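N-methyltransferase (Streptoalloteichus sp. ATCC 53650, PDB 5BSZ) probably transfers a methyl group from S-adenosylmethionine to an amino group of a deoxysugar, as a sugar N-methyltransferase linked to kedarcidin. Local coordinates at residues R38-E43 with L240-R245; R49-V54 with A63-H68. One frame throughout, in Å; residues are numbered along the deposited sequence.

Contact 1. Residues R38-E43 with L240-R245; sequences RRVVRE and LFVGVR
Val40, in the helix 30-44, and Val242, in the strand 240-245, mark the nearest approach of the two backbones, their CA atoms lying 8.1 Å apart. The strand belongs to the seven-stranded mixed sheet of a class I, Rossmann-like methyltransferase fold, where it is the antiparallel strand inserted between strands 143-146 and 225-230, and the helix lies over one face of that sheet. The contact is small, buried and wholly apolar. Within 38-43, Val40 alone touches 240-245, and its two methyl groups serve different partners. Val40 CG1, anti to the backbone N (chi1 164°), reaches the isopropyl group of Val242, lying 3.5 Å from Val242 CG2 and 3.9 Å from Val242 CG1. The two valine side chains slide past each other in opposite directions instead of meeting head-on. CG2 of Val40 faces Leu240. Being two residues apart in the strand, Leu240 and Val242 share the side of the sheet that faces helix 30-44. Phe241, between them, serves the other side, stacking with His229 and Tyr216 and packing on helix 213-222. The next residue after Val40, Val41, packs against Val143 and Val145 of the neighbouring strand, so the helix rests on two adjacent strands. Trp36 and Arg44 extend the helical cover over Leu240 and Val242. At the margin, Arg39 NH1 forms a salt bridge with Asp232 OD2. The looser half of the valine contact is with the leucine: Val40 CG2 comes to 4.3 Å from Leu240 CD1.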
loop_
_atom_site.group_PDB
_atom_site.type_symbol
_atom_site.label_atom_id
_atom_site.label_comp_id
_atom_site.label_asym_id
_atom_site.label_seq_id
_atom_site.Cartn_x
_atom_site.Cartn_y
_atom_site.Cartn_z
ATOM N N ARG A 38 1.958 -32.876 27.899
ATOM C CA ARG A 38 2.519 -33.541 29.079
ATOM C C ARG A 38 1.682 -34.786 29.437
ATOM O O ARG A 38 2.183 -35.900 29.632
ATOM C CB ARG A 38 2.574 -32.569 30.271
ATOM C CG ARG A 38 3.053 -33.230 31.580
ATOM C CD ARG A 38 2.697 -32.431 32.834
ATOM N NE ARG A 38 1.305 -32.713 33.148
ATOM C CZ ARG A 38 0.880 -33.859 33.696
ATOM N NH1 ARG A 38 1.738 -34.780 34.142
ATOM N NH2 ARG A 38 -0.427 -34.051 33.837
ATOM N N ARG A 39 0.374 -34.576 29.467
ATOM C CA ARG A 39 -0.592 -35.580 29.900
ATOM C C ARG A 39 -0.635 -36.748 28.946
ATOM O O ARG A 39 -0.547 -37.908 29.370
ATOM C CB ARG A 39 -1.975 -34.932 30.035
ATOM C CG ARG A 39 -3.101 -35.824 30.511
ATOM C CD ARG A 39 -4.453 -35.145 30.306
ATOM N NE ARG A 39 -5.349 -36.081 29.635
ATOM C CZ ARG A 39 -6.666 -36.124 29.785
ATOM N NH1 ARG A 39 -7.364 -37.039 29.125
ATOM N NH2 ARG A 39 -7.287 -35.253 30.566
ATOM N N VAL A 40 -0.781 -36.475 27.648
ATOM C CA VAL A 40 -0.875 -37.532 26.657
ATOM C C VAL A 40 0.445 -38.346 26.589
ATOM O O VAL A 40 0.460 -39.558 26.389
ATOM C CB VAL A 40 -1.189 -36.917 25.264
ATOM C CG1 VAL A 40 -0.918 -37.918 24.179
ATOM C CG2 VAL A 40 -2.633 -36.422 25.176
ATOM N N VAL A 41 1.581 -37.666 26.701
ATOM C CA VAL A 41 2.897 -38.324 26.728
ATOM C C VAL A 41 3.082 -39.191 28.015
ATOM O O VAL A 41 3.440 -40.357 27.928
ATOM C CB VAL A 41 4.027 -37.272 26.627
ATOM C CG1 VAL A 41 5.401 -37.884 26.945
ATOM C CG2 VAL A 41 4.041 -36.689 25.203
ATOM N N ARG A 42 2.811 -38.627 29.183
ATOM C CA ARG A 42 3.033 -39.355 30.425
ATOM C C ARG A 42 2.085 -40.536 30.592
ATOM O O ARG A 42 2.496 -41.583 31.104
ATOM C CB ARG A 42 3.020 -38.416 31.603
ATOM C CG ARG A 42 4.226 -37.483 31.663
ATOM C CD ARG A 42 5.444 -38.225 32.200
ATOM N NE ARG A 42 6.647 -37.385 32.249
ATOM C CZ ARG A 42 6.846 -36.387 33.100
ATOM N NH1 ARG A 42 5.952 -36.054 34.016
ATOM N NH2 ARG A 42 7.963 -35.690 33.065
ATOM N N GLU A 43 0.865 -40.442 30.075
ATOM C CA GLU A 43 0.000 -41.623 30.031
ATOM C C GLU A 43 0.615 -42.779 29.285
ATOM O O GLU A 43 0.324 -43.916 29.619
ATOM C CB GLU A 43 -1.359 -41.417 29.342
ATOM C CG GLU A 43 -2.301 -40.458 30.026
ATOM C CD GLU A 43 -3.602 -40.237 29.241
ATOM O OE1 GLU A 43 -3.640 -40.200 27.993
ATOM O OE2 GLU A 43 -4.622 -40.010 29.897
ATOM N N LEU A 240 -6.541 -34.234 19.216
ATOM C CA LEU A 240 -5.134 -34.418 18.932
ATOM C C LEU A 240 -4.952 -35.715 18.223
ATOM O O LEU A 240 -5.654 -36.680 18.536
ATOM C CB LEU A 240 -4.324 -34.398 20.227
ATOM C CG LEU A 240 -4.239 -33.133 21.045
ATOM C CD1 LEU A 240 -3.357 -33.416 22.249
ATOM C CD2 LEU A 240 -3.664 -31.923 20.309
ATOM N N PHE A 241 -3.987 -35.767 17.308
ATOM C CA PHE A 241 -3.527 -37.033 16.761
ATOM C C PHE A 241 -2.234 -37.456 17.424
ATOM O O PHE A 241 -1.278 -36.657 17.528
ATOM C CB PHE A 241 -3.378 -36.976 15.254
ATOM C CG PHE A 241 -4.674 -36.755 14.547
ATOM C CD1 PHE A 241 -5.570 -37.809 14.350
ATOM C CD2 PHE A 241 -5.057 -35.488 14.160
ATOM C CE1 PHE A 241 -6.786 -37.584 13.724
ATOM C CE2 PHE A 241 -6.279 -35.251 13.562
ATOM C CZ PHE A 241 -7.141 -36.294 13.325
ATOM N N VAL A 242 -2.248 -38.683 17.932
ATOM C CA VAL A 242 -1.088 -39.211 18.696
ATOM C C VAL A 242 -0.655 -40.531 18.112
ATOM O O VAL A 242 -1.496 -41.326 17.661
ATOM C CB VAL A 242 -1.404 -39.382 20.185
ATOM C CG1 VAL A 242 -0.209 -39.941 20.953
ATOM C CG2 VAL A 242 -1.806 -38.043 20.793
ATOM N N GLY A 243 0.655 -40.746 18.088
ATOM C CA GLY A 243 1.226 -41.988 17.596
ATOM C C GLY A 243 2.270 -42.476 18.581
ATOM O O GLY A 243 3.032 -41.679 19.171
ATOM N N VAL A 244 2.279 -43.798 18.780
ATOM C CA VAL A 244 3.307 -44.413 19.608
ATOM C C VAL A 244 4.172 -45.195 18.690
ATOM O O VAL A 244 3.683 -46.037 17.932
ATOM C CB VAL A 244 2.724 -45.329 20.681
ATOM C CG1 VAL A 244 3.832 -46.102 21.393
ATOM C CG2 VAL A 244 1.917 -44.470 21.640
ATOM N N ARG A 245 5.459 -44.875 18.681
ATOM C CA ARG A 245 6.313 -45.540 17.712
ATOM C C ARG A 245 6.411 -47.072 18.015
ATOM O O ARG A 245 6.713 -47.459 19.146
ATOM C CB ARG A 245 7.677 -44.900 17.792
ATOM C CG ARG A 245 8.750 -45.543 16.966
ATOM C CD ARG A 245 8.713 -45.133 15.529
ATOM N NE ARG A 245 10.088 -44.965 15.068
ATOM C CZ ARG A 245 10.453 -45.044 13.799
ATOM N NH1 ARG A 245 11.723 -44.845 13.486
ATOM N NH2 ARG A 245 9.548 -45.296 12.853
#

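Contact 2. Residues R49-V54 with A63-H68; sequences RSLLDV and AHLVEH
Arg49, just ahead of the strand 50-54, opens the contact by bringing its CA to 4.3 Å from the carbonyl O of His68. The strand, the helix 60-65 and the strand 71-76 form a beta-alpha-beta unit of the Rossmann-like methyltransferase fold, and the two segments are its first strand and the end of the helical connection. The long side chain of Arg49 leads away from His68, while its backbone N donates to Asp109 OD2. At Ser50 the side chain turns to the other face of the sheet, and OG is hydrogen-bonded to Asp109 N. Leu51 faces the helix and supplies the apolar centre of the contact. Its CG is anti to the backbone N (chi1 -179°), and at the end of the branch Leu51 CD2 lies 4.2 Å from Leu65 CD1. The two leucine side chains cross at about a right angle. Val37 of helix 30-44 and Ala110 and Cys112 of the adjacent strand also pack on Leu51. Leu52 alternates to the opposite face, against Ala73 and Phe108. Asp53 points back toward the helix but packs on Cys112, and Val54 lies on Met99, a residue that binds S-adenosyl-L-homocysteine. The cofactor product itself is about 9 Å from the side chain of Leu65. Beyond Leu65 the chain turns: His68 N donates a hydrogen bond to Leu65 O (2.9 Å), and the CB of Glu67 sits over the centre of the His68 ring, 4.2 Å above its plane.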
loop_
_atom_site.group_PDB
_atom_site.type_symbol
_atom_site.label_atom_id
_atom_site.label_comp_id
_atom_site.label_asym_id
_atom_site.label_seq_id
_atom_site.Cartn_x
_atom_site.Cartn_y
_atom_site.Cartn_z
ATOM N N ARG A 49 11.204 -37.943 29.616
ATOM C CA ARG A 49 11.897 -36.738 30.136
ATOM C C ARG A 49 12.533 -35.844 29.085
ATOM O O ARG A 49 13.033 -34.762 29.395
ATOM C CB ARG A 49 12.956 -37.089 31.188
ATOM C CG ARG A 49 14.124 -37.908 30.686
ATOM C CD ARG A 49 15.220 -38.201 31.724
ATOM N NE ARG A 49 15.731 -37.090 32.539
ATOM C CZ ARG A 49 16.747 -36.259 32.293
ATOM N NH1 ARG A 49 17.037 -35.355 33.228
ATOM N NH2 ARG A 49 17.477 -36.245 31.163
ATOM N N SER A 50 12.540 -36.318 27.843
ATOM C CA SER A 50 13.070 -35.566 26.734
ATOM C C SER A 50 11.969 -35.308 25.698
ATOM O O SER A 50 11.115 -36.158 25.459
ATOM C CB SER A 50 14.233 -36.281 26.056
ATOM O OG SER A 50 13.851 -37.491 25.476
ATOM N N LEU A 51 12.035 -34.115 25.115
ATOM C CA LEU A 51 10.961 -33.645 24.198
ATOM C C LEU A 51 11.531 -32.710 23.138
ATOM O O LEU A 51 12.331 -31.793 23.435
ATOM C CB LEU A 51 9.867 -32.928 24.986
ATOM C CG LEU A 51 8.681 -32.418 24.129
ATOM C CD1 LEU A 51 7.375 -32.600 24.861
ATOM C CD2 LEU A 51 8.858 -30.973 23.745
ATOM N N LEU A 52 11.107 -32.940 21.898
ATOM C CA LEU A 52 11.349 -32.013 20.804
ATOM C C LEU A 52 10.061 -31.345 20.272
ATOM O O LEU A 52 9.094 -32.035 19.989
ATOM C CB LEU A 52 12.020 -32.772 19.679
ATOM C CG LEU A 52 12.140 -32.011 18.357
ATOM C CD1 LEU A 52 13.217 -30.945 18.427
ATOM C CD2 LEU A 52 12.363 -32.848 17.134
ATOM N N ASP A 53 10.036 -30.012 20.256
ATOM C CA ASP A 53 8.914 -29.225 19.716
ATOM C C ASP A 53 9.292 -28.660 18.343
ATOM O O ASP A 53 10.205 -27.827 18.179
ATOM C CB ASP A 53 8.476 -28.143 20.701
ATOM C CG ASP A 53 7.231 -27.355 20.244
ATOM O OD1 ASP A 53 6.435 -27.933 19.462
ATOM O OD2 ASP A 53 7.078 -26.183 20.686
ATOM N N VAL A 54 8.586 -29.159 17.330
ATOM C CA VAL A 54 8.851 -28.889 15.919
ATOM C C VAL A 54 7.957 -27.737 15.428
ATOM O O VAL A 54 6.743 -27.785 15.583
ATOM C CB VAL A 54 8.613 -30.137 15.058
ATOM C CG1 VAL A 54 8.840 -29.839 13.592
ATOM C CG2 VAL A 54 9.504 -31.278 15.540
ATOM N N ALA A 63 8.952 -23.419 27.207
ATOM C CA ALA A 63 9.184 -22.801 28.512
ATOM C C ALA A 63 8.276 -23.421 29.558
ATOM O O ALA A 63 8.698 -23.622 30.701
ATOM C CB ALA A 63 9.029 -21.282 28.443
ATOM N N HIS A 64 7.054 -23.793 29.172
ATOM C CA HIS A 64 6.252 -24.648 30.044
ATOM C C HIS A 64 6.685 -26.088 30.136
ATOM O O HIS A 64 6.697 -26.695 31.208
ATOM C CB HIS A 64 4.758 -24.579 29.691
ATOM C CG HIS A 64 4.202 -23.191 29.819
ATOM N ND1 HIS A 64 3.526 -22.763 30.932
ATOM C CD2 HIS A 64 4.278 -22.118 28.998
ATOM C CE1 HIS A 64 3.165 -21.501 30.777
ATOM N NE2 HIS A 64 3.617 -21.085 29.610
ATOM N N LEU A 65 7.012 -26.680 29.016
ATOM C CA LEU A 65 7.270 -28.091 29.022
ATOM C C LEU A 65 8.581 -28.494 29.728
ATOM O O LEU A 65 8.682 -29.602 30.243
ATOM C CB LEU A 65 7.264 -28.553 27.593
ATOM C CG LEU A 65 5.816 -28.647 27.037
ATOM C CD1 LEU A 65 5.938 -28.570 25.530
ATOM C CD2 LEU A 65 5.108 -29.934 27.380
ATOM N N VAL A 66 9.561 -27.602 29.755
ATOM C CA VAL A 66 10.877 -27.980 30.191
ATOM C C VAL A 66 10.911 -28.376 31.662
ATOM O O VAL A 66 11.799 -29.133 32.033
ATOM C CB VAL A 66 12.011 -26.935 29.979
ATOM C CG1 VAL A 66 12.314 -26.713 28.518
ATOM C CG2 VAL A 66 11.797 -25.660 30.809
ATOM N N GLU A 67 9.999 -27.881 32.494
ATOM C CA GLU A 67 9.943 -28.345 33.899
ATOM C C GLU A 67 9.737 -29.857 33.953
ATOM O O GLU A 67 10.246 -30.587 34.829
ATOM C CB GLU A 67 8.764 -27.716 34.645
ATOM C CG GLU A 67 8.293 -26.362 34.145
ATOM C CD GLU A 67 7.286 -25.739 35.102
ATOM O OE1 GLU A 67 7.114 -24.511 35.002
ATOM O OE2 GLU A 67 6.691 -26.459 35.954
ATOM N N HIS A 68 8.962 -30.348 32.991
ATOM C CA HIS A 68 8.614 -31.773 33.006
ATOM C C HIS A 68 9.555 -32.566 32.141
ATOM O O HIS A 68 9.776 -33.751 32.387
ATOM C CB HIS A 68 7.134 -31.930 32.596
ATOM C CG HIS A 68 6.221 -31.116 33.458
ATOM N ND1 HIS A 68 6.102 -31.343 34.817
ATOM C CD2 HIS A 68 5.484 -30.003 33.198
ATOM C CE1 HIS A 68 5.292 -30.438 35.346
ATOM N NE2 HIS A 68 4.891 -29.626 34.383
#

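In the fold
Both contacts set a helix against the same sheet, yet at different strands: contact 1 at the inserted antiparallel strand 240-245, contact 2 at the parallel strand 50-54, between 71-76 and 110-113. Contact 1 is buried throughout and joins parts almost 200 residues apart; contact 2 is local, with a leucine pair inside and Arg49 and His68 toward the surface. Their chemistry follows: methyl groups of branched side chains alone in the first, a methyl pair plus a loose backbone contact of Arg49 CA with the carbonyl O of His68 in the second. Helix 30-44 connects them. Its Val40 faces strand 240-245, while Arg38 and Arg42 pack on His68, with Arg38 CD 3.7 Å from His68 CD2.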